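Local structure of peroxisomal catalase A (Saccharomyces cerevisiae, 1A4E) at residues Asn434-Leu439 with Lys447-Asn452; Glu171-Ile176 with Phe472-Lys477; Leu275-Phe280 with Lys284-Gly289. The protein breaks down hydrogen peroxide to water and oxygen as a heme-dependent homotetrameric catalase, probably shielding the cell from peroxide made by peroxisomal oxidases. All coordinates share one frame; numbering follows the deposited sequence.

Contact 1: Asn434-Leu439 with Lys447-Asn452; sequences NLYRVL and KNLAYN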
loop_
_atom_site.group_PDB
_atom_site.type_symbol
_atom_site.label_atom_id
_atom_site.label_comp_id
_atom_site.label_asym_id
_atom_site.label_seq_id
_atom_site.Cartn_x
_atom_site.Cartn_y
_atom_site.Cartn_z
ATOM N N ASN B 434 -35.275 -6.969 -32.684
ATOM C CA ASN B 434 -36.589 -6.559 -32.171
ATOM C C ASN B 434 -36.459 -5.253 -31.383
ATOM O O ASN B 434 -37.431 -4.518 -31.292
ATOM C CB ASN B 434 -37.155 -7.646 -31.256
ATOM C CG ASN B 434 -37.345 -8.985 -31.967
ATOM O OD1 ASN B 434 -38.097 -9.066 -32.936
ATOM N ND2 ASN B 434 -36.700 -10.056 -31.540
ATOM N N LEU B 435 -35.251 -4.943 -30.872
ATOM C CA LEU B 435 -34.983 -3.668 -30.207
ATOM C C LEU B 435 -34.993 -2.565 -31.264
ATOM O O LEU B 435 -35.515 -1.482 -30.997
ATOM C CB LEU B 435 -33.606 -3.718 -29.479
ATOM C CG LEU B 435 -32.996 -2.586 -28.608
ATOM C CD1 LEU B 435 -32.213 -1.613 -29.470
ATOM C CD2 LEU B 435 -34.100 -1.883 -27.839
ATOM N N TYR B 436 -34.444 -2.839 -32.463
ATOM C CA TYR B 436 -34.449 -1.885 -33.564
ATOM C C TYR B 436 -35.880 -1.548 -33.987
ATOM O O TYR B 436 -36.194 -0.385 -34.247
ATOM C CB TYR B 436 -33.682 -2.460 -34.763
ATOM C CG TYR B 436 -33.521 -1.454 -35.899
ATOM C CD1 TYR B 436 -32.889 -0.229 -35.661
ATOM C CD2 TYR B 436 -34.009 -1.750 -37.176
ATOM C CE1 TYR B 436 -32.745 0.701 -36.690
ATOM C CE2 TYR B 436 -33.867 -0.820 -38.209
ATOM C CZ TYR B 436 -33.236 0.397 -37.954
ATOM O OH TYR B 436 -33.075 1.309 -38.973
ATOM N N ARG B 437 -36.754 -2.565 -34.015
ATOM C CA ARG B 437 -38.164 -2.388 -34.333
ATOM C C ARG B 437 -38.894 -1.590 -33.257
ATOM O O ARG B 437 -39.758 -0.779 -33.594
ATOM C CB ARG B 437 -38.828 -3.750 -34.499
ATOM C CG ARG B 437 -38.266 -4.476 -35.707
ATOM C CD ARG B 437 -38.810 -5.885 -35.781
ATOM N NE ARG B 437 -38.174 -6.613 -36.867
ATOM C CZ ARG B 437 -38.017 -7.943 -36.838
ATOM N NH1 ARG B 437 -38.433 -8.685 -35.808
ATOM N NH2 ARG B 437 -37.425 -8.547 -37.867
ATOM N N VAL B 438 -38.538 -1.778 -31.970
ATOM C CA VAL B 438 -39.123 -1.020 -30.863
ATOM C C VAL B 438 -38.674 0.436 -30.960
ATOM O O VAL B 438 -39.415 1.343 -30.573
ATOM C CB VAL B 438 -38.692 -1.642 -29.496
ATOM C CG1 VAL B 438 -39.150 -0.820 -28.294
ATOM C CG2 VAL B 438 -39.384 -2.987 -29.358
ATOM N N LEU B 439 -37.476 0.679 -31.509
ATOM C CA LEU B 439 -36.998 2.031 -31.736
ATOM C C LEU B 439 -37.763 2.695 -32.873
ATOM O O LEU B 439 -37.852 3.922 -32.911
ATOM C CB LEU B 439 -35.516 2.030 -32.081
ATOM C CG LEU B 439 -34.496 1.727 -31.003
ATOM C CD1 LEU B 439 -33.112 1.758 -31.625
ATOM C CD2 LEU B 439 -34.581 2.749 -29.888
ATOM N N LYS B 447 -33.026 7.082 -36.836
ATOM C CA LYS B 447 -32.135 7.994 -37.546
ATOM C C LYS B 447 -30.998 8.371 -36.612
ATOM O O LYS B 447 -29.834 8.383 -37.013
ATOM C CB LYS B 447 -32.850 9.276 -37.957
ATOM C CG LYS B 447 -33.961 9.062 -38.976
ATOM C CD LYS B 447 -34.820 10.313 -39.158
ATOM C CE LYS B 447 -34.137 11.469 -39.886
ATOM N NZ LYS B 447 -33.798 11.102 -41.249
ATOM N N ASN B 448 -31.365 8.661 -35.350
ATOM C CA ASN B 448 -30.396 8.980 -34.316
ATOM C C ASN B 448 -29.494 7.805 -34.024
ATOM O O ASN B 448 -28.308 8.044 -33.851
ATOM C CB ASN B 448 -31.087 9.398 -33.024
ATOM C CG ASN B 448 -31.644 10.813 -33.079
ATOM O OD1 ASN B 448 -31.406 11.576 -34.011
ATOM N ND2 ASN B 448 -32.404 11.219 -32.070
ATOM N N LEU B 449 -29.977 6.551 -34.009
ATOM C CA LEU B 449 -29.107 5.396 -33.788
ATOM C C LEU B 449 -28.019 5.307 -34.857
ATOM O O LEU B 449 -26.838 5.173 -34.538
ATOM C CB LEU B 449 -29.915 4.090 -33.805
ATOM C CG LEU B 449 -29.146 2.764 -33.669
ATOM C CD1 LEU B 449 -28.566 2.634 -32.275
ATOM C CD2 LEU B 449 -30.075 1.599 -33.901
ATOM N N ALA B 450 -28.434 5.447 -36.125
ATOM C CA ALA B 450 -27.527 5.382 -37.256
ATOM C C ALA B 450 -26.509 6.505 -37.277
ATOM O O ALA B 450 -25.357 6.283 -37.641
ATOM C CB ALA B 450 -28.315 5.435 -38.543
ATOM N N TYR B 451 -26.942 7.701 -36.863
ATOM C CA TYR B 451 -26.074 8.862 -36.785
ATOM C C TYR B 451 -25.057 8.717 -35.652
ATOM O O TYR B 451 -23.874 8.993 -35.859
ATOM C CB TYR B 451 -26.937 10.110 -36.580
ATOM C CG TYR B 451 -26.133 11.390 -36.389
ATOM C CD1 TYR B 451 -25.534 12.037 -37.479
ATOM C CD2 TYR B 451 -25.979 11.905 -35.098
ATOM C CE1 TYR B 451 -24.785 13.197 -37.269
ATOM C CE2 TYR B 451 -25.229 13.058 -34.887
ATOM C CZ TYR B 451 -24.642 13.697 -35.973
ATOM O OH TYR B 451 -23.907 14.839 -35.746
ATOM N N ASN B 452 -25.517 8.273 -34.468
ATOM C CA ASN B 452 -24.675 8.082 -33.289
ATOM C C ASN B 452 -23.594 7.045 -33.537
ATOM O O ASN B 452 -22.461 7.221 -33.093
ATOM C CB ASN B 452 -25.519 7.642 -32.088
ATOM C CG ASN B 452 -26.504 8.701 -31.599
ATOM O OD1 ASN B 452 -26.391 9.884 -31.914
ATOM N ND2 ASN B 452 -27.526 8.328 -30.833
#

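Contact 2: Glu171-Ile176 with Phe472-Lys477; sequences ENQVAI and FARVDK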
loop_
_atom_site.group_PDB
_atom_site.type_symbol
_atom_site.label_atom_id
_atom_site.label_comp_id
_atom_site.label_asym_id
_atom_site.label_seq_id
_atom_site.Cartn_x
_atom_site.Cartn_y
_atom_site.Cartn_z
ATOM N N GLU B 171 -16.481 -14.000 -32.381
ATOM C CA GLU B 171 -16.858 -14.596 -31.102
ATOM C C GLU B 171 -17.267 -13.599 -30.020
ATOM O O GLU B 171 -17.778 -13.995 -28.979
ATOM C CB GLU B 171 -15.714 -15.469 -30.553
ATOM C CG GLU B 171 -14.297 -14.897 -30.497
ATOM C CD GLU B 171 -13.439 -15.021 -31.764
ATOM O OE1 GLU B 171 -13.939 -15.349 -32.847
ATOM O OE2 GLU B 171 -12.237 -14.779 -31.653
ATOM N N ASN B 172 -17.069 -12.302 -30.260
ATOM C CA ASN B 172 -17.466 -11.248 -29.340
ATOM C C ASN B 172 -18.728 -10.533 -29.799
ATOM O O ASN B 172 -19.296 -9.760 -29.024
ATOM C CB ASN B 172 -16.373 -10.200 -29.204
ATOM C CG ASN B 172 -15.034 -10.737 -28.748
ATOM O OD1 ASN B 172 -14.924 -11.767 -28.094
ATOM N ND2 ASN B 172 -13.960 -10.040 -29.090
ATOM N N GLN B 173 -19.242 -10.788 -31.011
ATOM C CA GLN B 173 -20.373 -10.095 -31.642
ATOM C C GLN B 173 -21.651 -10.331 -30.831
ATOM O O GLN B 173 -22.673 -9.625 -31.160
ATOM C CB GLN B 173 -20.579 -10.615 -33.065
ATOM C CG GLN B 173 -19.356 -10.410 -33.958
ATOM C CD GLN B 173 -19.558 -10.939 -35.379
ATOM O OE1 GLN B 173 -20.622 -11.471 -35.691
ATOM N NE2 GLN B 173 -18.591 -10.825 -36.270
ATOM N N VAL B 174 -21.732 -11.187 -29.838
ATOM C CA VAL B 174 -22.875 -11.340 -28.937
ATOM C C VAL B 174 -23.114 -10.043 -28.142
ATOM O O VAL B 174 -24.125 -9.872 -27.470
ATOM C CB VAL B 174 -22.588 -12.595 -28.018
ATOM C CG1 VAL B 174 -21.489 -12.345 -27.009
ATOM C CG2 VAL B 174 -23.870 -12.969 -27.307
ATOM N N ALA B 175 -22.182 -9.083 -28.248
ATOM C CA ALA B 175 -22.296 -7.753 -27.671
ATOM C C ALA B 175 -23.287 -6.843 -28.388
ATOM O O ALA B 175 -23.647 -5.806 -27.838
ATOM C CB ALA B 175 -20.945 -7.066 -27.704
ATOM N N ILE B 176 -23.755 -7.235 -29.584
ATOM C CA ILE B 176 -24.589 -6.412 -30.458
ATOM C C ILE B 176 -25.895 -5.894 -29.844
ATOM O O ILE B 176 -26.246 -4.742 -30.113
ATOM C CB ILE B 176 -24.770 -7.280 -31.780
ATOM C CG1 ILE B 176 -24.709 -6.339 -32.984
ATOM C CG2 ILE B 176 -26.029 -8.136 -31.756
ATOM C CD1 ILE B 176 -25.656 -5.151 -33.140
ATOM N N PHE B 472 -23.767 -4.819 -38.442
ATOM C CA PHE B 472 -25.068 -4.176 -38.371
ATOM C C PHE B 472 -26.031 -4.550 -39.489
ATOM O O PHE B 472 -27.244 -4.448 -39.313
ATOM C CB PHE B 472 -24.868 -2.671 -38.334
ATOM C CG PHE B 472 -24.523 -2.203 -36.924
ATOM C CD1 PHE B 472 -25.528 -2.117 -35.955
ATOM C CD2 PHE B 472 -23.208 -1.859 -36.599
ATOM C CE1 PHE B 472 -25.213 -1.685 -34.667
ATOM C CE2 PHE B 472 -22.905 -1.427 -35.306
ATOM C CZ PHE B 472 -23.903 -1.340 -34.341
ATOM N N ALA B 473 -25.506 -5.020 -40.631
ATOM C CA ALA B 473 -26.324 -5.525 -41.729
ATOM C C ALA B 473 -27.015 -6.818 -41.318
ATOM O O ALA B 473 -28.099 -7.152 -41.802
ATOM C CB ALA B 473 -25.483 -5.839 -42.957
ATOM N N ARG B 474 -26.387 -7.538 -40.382
ATOM C CA ARG B 474 -26.942 -8.768 -39.867
ATOM C C ARG B 474 -28.134 -8.499 -38.948
ATOM O O ARG B 474 -28.927 -9.397 -38.659
ATOM C CB ARG B 474 -25.806 -9.490 -39.170
ATOM C CG ARG B 474 -26.103 -10.954 -38.991
ATOM C CD ARG B 474 -24.830 -11.717 -38.753
ATOM N NE ARG B 474 -25.176 -13.045 -38.275
ATOM C CZ ARG B 474 -24.310 -13.790 -37.585
ATOM N NH1 ARG B 474 -23.077 -13.360 -37.301
ATOM N NH2 ARG B 474 -24.708 -14.978 -37.129
ATOM N N VAL B 475 -28.301 -7.247 -38.502
ATOM C CA VAL B 475 -29.462 -6.838 -37.719
ATOM C C VAL B 475 -30.514 -6.303 -38.687
ATOM O O VAL B 475 -31.676 -6.702 -38.654
ATOM C CB VAL B 475 -29.055 -5.742 -36.699
ATOM C CG1 VAL B 475 -30.258 -5.237 -35.902
ATOM C CG2 VAL B 475 -28.041 -6.338 -35.736
ATOM N N ASP B 476 -30.087 -5.394 -39.570
ATOM C CA ASP B 476 -30.947 -4.746 -40.551
ATOM C C ASP B 476 -30.045 -4.111 -41.604
ATOM O O ASP B 476 -29.148 -3.325 -41.287
ATOM C CB ASP B 476 -31.800 -3.672 -39.863
ATOM C CG ASP B 476 -32.883 -3.065 -40.743
ATOM O OD1 ASP B 476 -33.993 -3.588 -40.759
ATOM O OD2 ASP B 476 -32.630 -2.059 -41.396
ATOM N N LYS B 477 -30.267 -4.452 -42.879
ATOM C CA LYS B 477 -29.455 -3.913 -43.959
ATOM C C LYS B 477 -29.675 -2.433 -44.203
ATOM O O LYS B 477 -28.756 -1.752 -44.648
ATOM C CB LYS B 477 -29.731 -4.714 -45.226
ATOM C CG LYS B 477 -28.858 -5.971 -45.208
ATOM C CD LYS B 477 -29.547 -7.291 -45.573
ATOM C CE LYS B 477 -30.088 -7.309 -47.000
ATOM N NZ LYS B 477 -30.538 -8.638 -47.366
#

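Contact 3: Leu275-Phe280 with Lys284-Gly289; sequences LPFSVF and KVWPQG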
loop_
_atom_site.group_PDB
_atom_site.type_symbol
_atom_site.label_atom_id
_atom_site.label_comp_id
_atom_site.label_asym_id
_atom_site.label_seq_id
_atom_site.Cartn_x
_atom_site.Cartn_y
_atom_site.Cartn_z
ATOM N N LEU B 275 -37.292 -22.020 -22.509
ATOM C CA LEU B 275 -36.852 -20.805 -23.193
ATOM C C LEU B 275 -35.962 -21.074 -24.397
ATOM O O LEU B 275 -35.167 -22.014 -24.349
ATOM C CB LEU B 275 -36.079 -19.887 -22.243
ATOM C CG LEU B 275 -36.778 -19.044 -21.177
ATOM C CD1 LEU B 275 -35.705 -18.359 -20.351
ATOM C CD2 LEU B 275 -37.678 -17.983 -21.799
ATOM N N PRO B 276 -36.053 -20.290 -25.493
ATOM C CA PRO B 276 -35.169 -20.373 -26.664
ATOM C C PRO B 276 -33.710 -19.944 -26.488
ATOM O O PRO B 276 -32.907 -19.995 -27.425
ATOM C CB PRO B 276 -35.905 -19.550 -27.707
ATOM C CG PRO B 276 -36.630 -18.501 -26.899
ATOM C CD PRO B 276 -37.136 -19.331 -25.732
ATOM N N PHE B 277 -33.383 -19.490 -25.273
ATOM C CA PHE B 277 -32.056 -19.048 -24.866
ATOM C C PHE B 277 -31.824 -19.393 -23.393
ATOM O O PHE B 277 -32.698 -19.916 -22.697
ATOM C CB PHE B 277 -31.914 -17.521 -25.090
ATOM C CG PHE B 277 -32.985 -16.647 -24.437
ATOM C CD1 PHE B 277 -32.920 -16.327 -23.077
ATOM C CD2 PHE B 277 -34.051 -16.184 -25.207
ATOM C CE1 PHE B 277 -33.920 -15.553 -22.495
ATOM C CE2 PHE B 277 -35.048 -15.407 -24.613
ATOM C CZ PHE B 277 -34.987 -15.090 -23.260
ATOM N N SER B 278 -30.631 -19.071 -22.895
ATOM C CA SER B 278 -30.257 -19.389 -21.526
ATOM C C SER B 278 -30.597 -18.279 -20.529
ATOM O O SER B 278 -30.490 -17.084 -20.833
ATOM C CB SER B 278 -28.749 -19.693 -21.514
ATOM O OG SER B 278 -28.294 -20.253 -20.290
ATOM N N VAL B 279 -31.057 -18.676 -19.328
ATOM C CA VAL B 279 -31.270 -17.722 -18.239
ATOM C C VAL B 279 -29.939 -17.220 -17.687
ATOM O O VAL B 279 -29.897 -16.216 -16.984
ATOM C CB VAL B 279 -32.065 -18.316 -17.029
ATOM C CG1 VAL B 279 -33.526 -18.353 -17.431
ATOM C CG2 VAL B 279 -31.554 -19.696 -16.607
ATOM N N PHE B 280 -28.847 -17.926 -18.006
ATOM C CA PHE B 280 -27.503 -17.576 -17.590
ATOM C C PHE B 280 -26.799 -16.668 -18.593
ATOM O O PHE B 280 -25.606 -16.389 -18.447
ATOM C CB PHE B 280 -26.695 -18.862 -17.404
ATOM C CG PHE B 280 -27.369 -19.858 -16.476
ATOM C CD1 PHE B 280 -27.943 -19.435 -15.270
ATOM C CD2 PHE B 280 -27.423 -21.204 -16.851
ATOM C CE1 PHE B 280 -28.572 -20.366 -14.436
ATOM C CE2 PHE B 280 -28.054 -22.124 -16.009
ATOM C CZ PHE B 280 -28.630 -21.709 -14.805
ATOM N N LYS B 284 -29.264 -11.484 -23.024
ATOM C CA LYS B 284 -30.661 -11.752 -23.325
ATOM C C LYS B 284 -31.607 -11.164 -22.293
ATOM O O LYS B 284 -31.319 -11.184 -21.098
ATOM C CB LYS B 284 -30.930 -13.254 -23.372
ATOM C CG LYS B 284 -30.110 -14.084 -24.348
ATOM C CD LYS B 284 -30.462 -13.814 -25.803
ATOM C CE LYS B 284 -29.583 -14.686 -26.678
ATOM N NZ LYS B 284 -28.214 -14.216 -26.636
ATOM N N VAL B 285 -32.745 -10.629 -22.750
ATOM C CA VAL B 285 -33.804 -10.169 -21.866
ATOM C C VAL B 285 -34.953 -11.160 -21.952
ATOM O O VAL B 285 -35.118 -11.884 -22.931
ATOM C CB VAL B 285 -34.344 -8.762 -22.249
ATOM C CG1 VAL B 285 -33.191 -7.797 -22.122
ATOM C CG2 VAL B 285 -34.893 -8.690 -23.665
ATOM N N TRP B 286 -35.716 -11.221 -20.869
ATOM C CA TRP B 286 -36.902 -12.052 -20.765
ATOM C C TRP B 286 -38.098 -11.252 -21.273
ATOM O O TRP B 286 -38.259 -10.081 -20.909
ATOM C CB TRP B 286 -37.174 -12.454 -19.314
ATOM C CG TRP B 286 -36.110 -13.285 -18.599
ATOM C CD1 TRP B 286 -34.976 -13.778 -19.208
ATOM C CD2 TRP B 286 -36.187 -13.632 -17.277
ATOM N NE1 TRP B 286 -34.339 -14.433 -18.270
ATOM C CE2 TRP B 286 -35.011 -14.377 -17.112
ATOM C CE3 TRP B 286 -37.064 -13.430 -16.210
ATOM C CZ2 TRP B 286 -34.699 -14.932 -15.874
ATOM C CZ3 TRP B 286 -36.753 -13.988 -14.969
ATOM C CH2 TRP B 286 -35.581 -14.734 -14.807
ATOM N N PRO B 287 -38.966 -11.830 -22.111
ATOM C CA PRO B 287 -40.151 -11.162 -22.669
ATOM C C PRO B 287 -41.161 -10.803 -21.582
ATOM O O PRO B 287 -41.466 -11.620 -20.709
ATOM C CB PRO B 287 -40.688 -12.154 -23.674
ATOM C CG PRO B 287 -39.567 -13.157 -23.884
ATOM C CD PRO B 287 -38.925 -13.232 -22.512
ATOM N N GLN B 288 -41.657 -9.564 -21.585
ATOM C CA GLN B 288 -42.614 -9.139 -20.566
ATOM C C GLN B 288 -44.060 -9.582 -20.767
ATOM O O GLN B 288 -44.874 -9.468 -19.847
ATOM C CB GLN B 288 -42.572 -7.622 -20.440
ATOM C CG GLN B 288 -41.279 -7.220 -19.759
ATOM C CD GLN B 288 -41.105 -5.729 -19.571
ATOM O OE1 GLN B 288 -42.058 -4.961 -19.439
ATOM N NE2 GLN B 288 -39.850 -5.302 -19.535
ATOM N N GLY B 289 -44.396 -10.096 -21.962
ATOM C CA GLY B 289 -45.729 -10.614 -22.228
ATOM C C GLY B 289 -45.985 -11.848 -21.372
ATOM O O GLY B 289 -46.923 -11.891 -20.567
HETATM O O HOH W 1 -31.677 -14.593 -19.793
#

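Contact 1: Asn434-Leu439 with Lys447-Asn452
L449 pushes its CD2 methyl into the angle between Y436 and L439, and this single methyl carries both contacts. It lies 3.8 Å from CD1 of Y436, arriving at the edge of the phenol ring and near its plane. The ring is therefore met along its CD1-CE1 side, and neither face takes part in this contact. On its other neighbour the same CD2 meets CD1 of L439, also at 3.8 Å, and here the two leucine side chains cross at about a right angle. Y436 leaves its helix with CG anti to the backbone N (chi1 -174°), which carries the ring across although its CB does not point that way, whereas L439 and L449 both start out toward the opposite helix. No hydrogen bond links the two segments. The backbones stay well apart, 8.8 Å between the CA atoms of L439 and L449, and the interface is small and wholly apolar. The pair belongs to two consecutive helices, 430-440 and 445-457, of the C-terminal helical region of the catalase fold; Q446 NE2, from the first turn of the second helix, hydrogen-bonds to Y436 O. M180 of helix 176-182 touches both Y436 and L449, and L479 of helix 477-487 does the same, so L449 lies in the apolar core where these four helices come together.

Contact 2: Glu171-Ile176 with Phe472-Lys477
I176 reaches across with its CD1 methyl, which rests against CG2 of V475 at 3.7 Å and CE1 of F472 at 3.8 Å. Its chi1 of -141° lies away from a staggered value, suggesting a side chain turned to suit its surroundings. The isoleucine and valine side chains run antiparallel, alongside one another. F472 sets off differently: its CB points away from the other segment, but with CG anti to the carbonyl carbon (chi1 -81°) the ring comes back, and the methyl meets its CD1-CE1 side obliquely. The turn that follows F472 is drawn together at one carbonyl, F472 O, which accepts from the backbone N of both V475 and D476. D476 then serves as the N-cap of helix 477-487, its OD2 accepting a weak hydrogen bond from the backbone N of L479.

Beside this apolar patch, two long polar chains cross at about a right angle. The extended R474 brings NH1 to 3.5 Å from OE1 of Q173, which lies at the edge of the guanidinium, with amide and guanidinium planes 75° apart. Q173 has its stronger polar partner in T168, whose O takes a hydrogen bond from NE2. The contact joins the 3-10 turn 173-175 and the start of helix 176-182 to helix 462-473 and the turn after it, tying the C-terminal helical region to a part of the chain almost 300 residues earlier. Helix 430-440 borders it through A432, which touches I176, and R433, which holds the carbonyls of R474 and V475; F472 packs on W164 of helix 160-168 and L479 of helix 477-487.

Contact 3: Leu275-Phe280 with Lys284-Gly289
K284 NZ is gripped by two carboxylates, forming salt bridges with D281 OD2 and D428 OD1, while the carbon chain behind it runs back along one face of the F277 ring toward CB of F277. Both segments belong to the irregular connection that leads from helix 269-274 into strand 294-303 of the antiparallel catalase beta-barrel, and the chain doubles back so that F277 faces K284. CB of K284 makes a CH-pi contact, 4.0 Å from the ring centroid and 26° off the normal, displaced toward the rim. Bends at chi2 and chi4 keep the lysine close, with CE 4.0 Å from CB of F277, before the ammonium leaves for its acids. F277 itself has CG in the crowded position between the backbone N and the carbonyl carbon (chi1 54°). From there the ring reaches past K284 to V285 and W286: CZ comes 3.2 Å from V285 O, and CE1 meets CD1 of W286 at 3.9 Å, the indole carbon lying in the plane of the phenyl ring. Replacing F277 with alanine would take away this ring and is likely to leave the K284 methylenes uncovered and a gap beside the indole. V279 and the indole are neighbours too, CG1 lying 3.9 Å from CZ2 of W286. Nearby, a water 2.9 Å from S278 O accepts a weak hydrogen bond from W286 NE1 at 3.1 Å.

How the contacts relate
Contact 2 spans most of the sequence: its first segment precedes contact 3, contact 1 follows, and its second segment closes the series. Contacts 1 and 2 are centred about 13 Å apart and touch, Y436 CE2 lying 3.5 Å from D476 CG. Contact 3 does not touch either; its centre is about 18 Å from that of contact 2 and about 21 Å from that of contact 1. Helix 430-440 borders all three, carrying one side of contact 1, bordering contact 2, and setting Q431 against F277 and K284 of contact 3. Together they show the C-terminal helices packed on one another, on helix 176-182 and on the loop leading into the barrel.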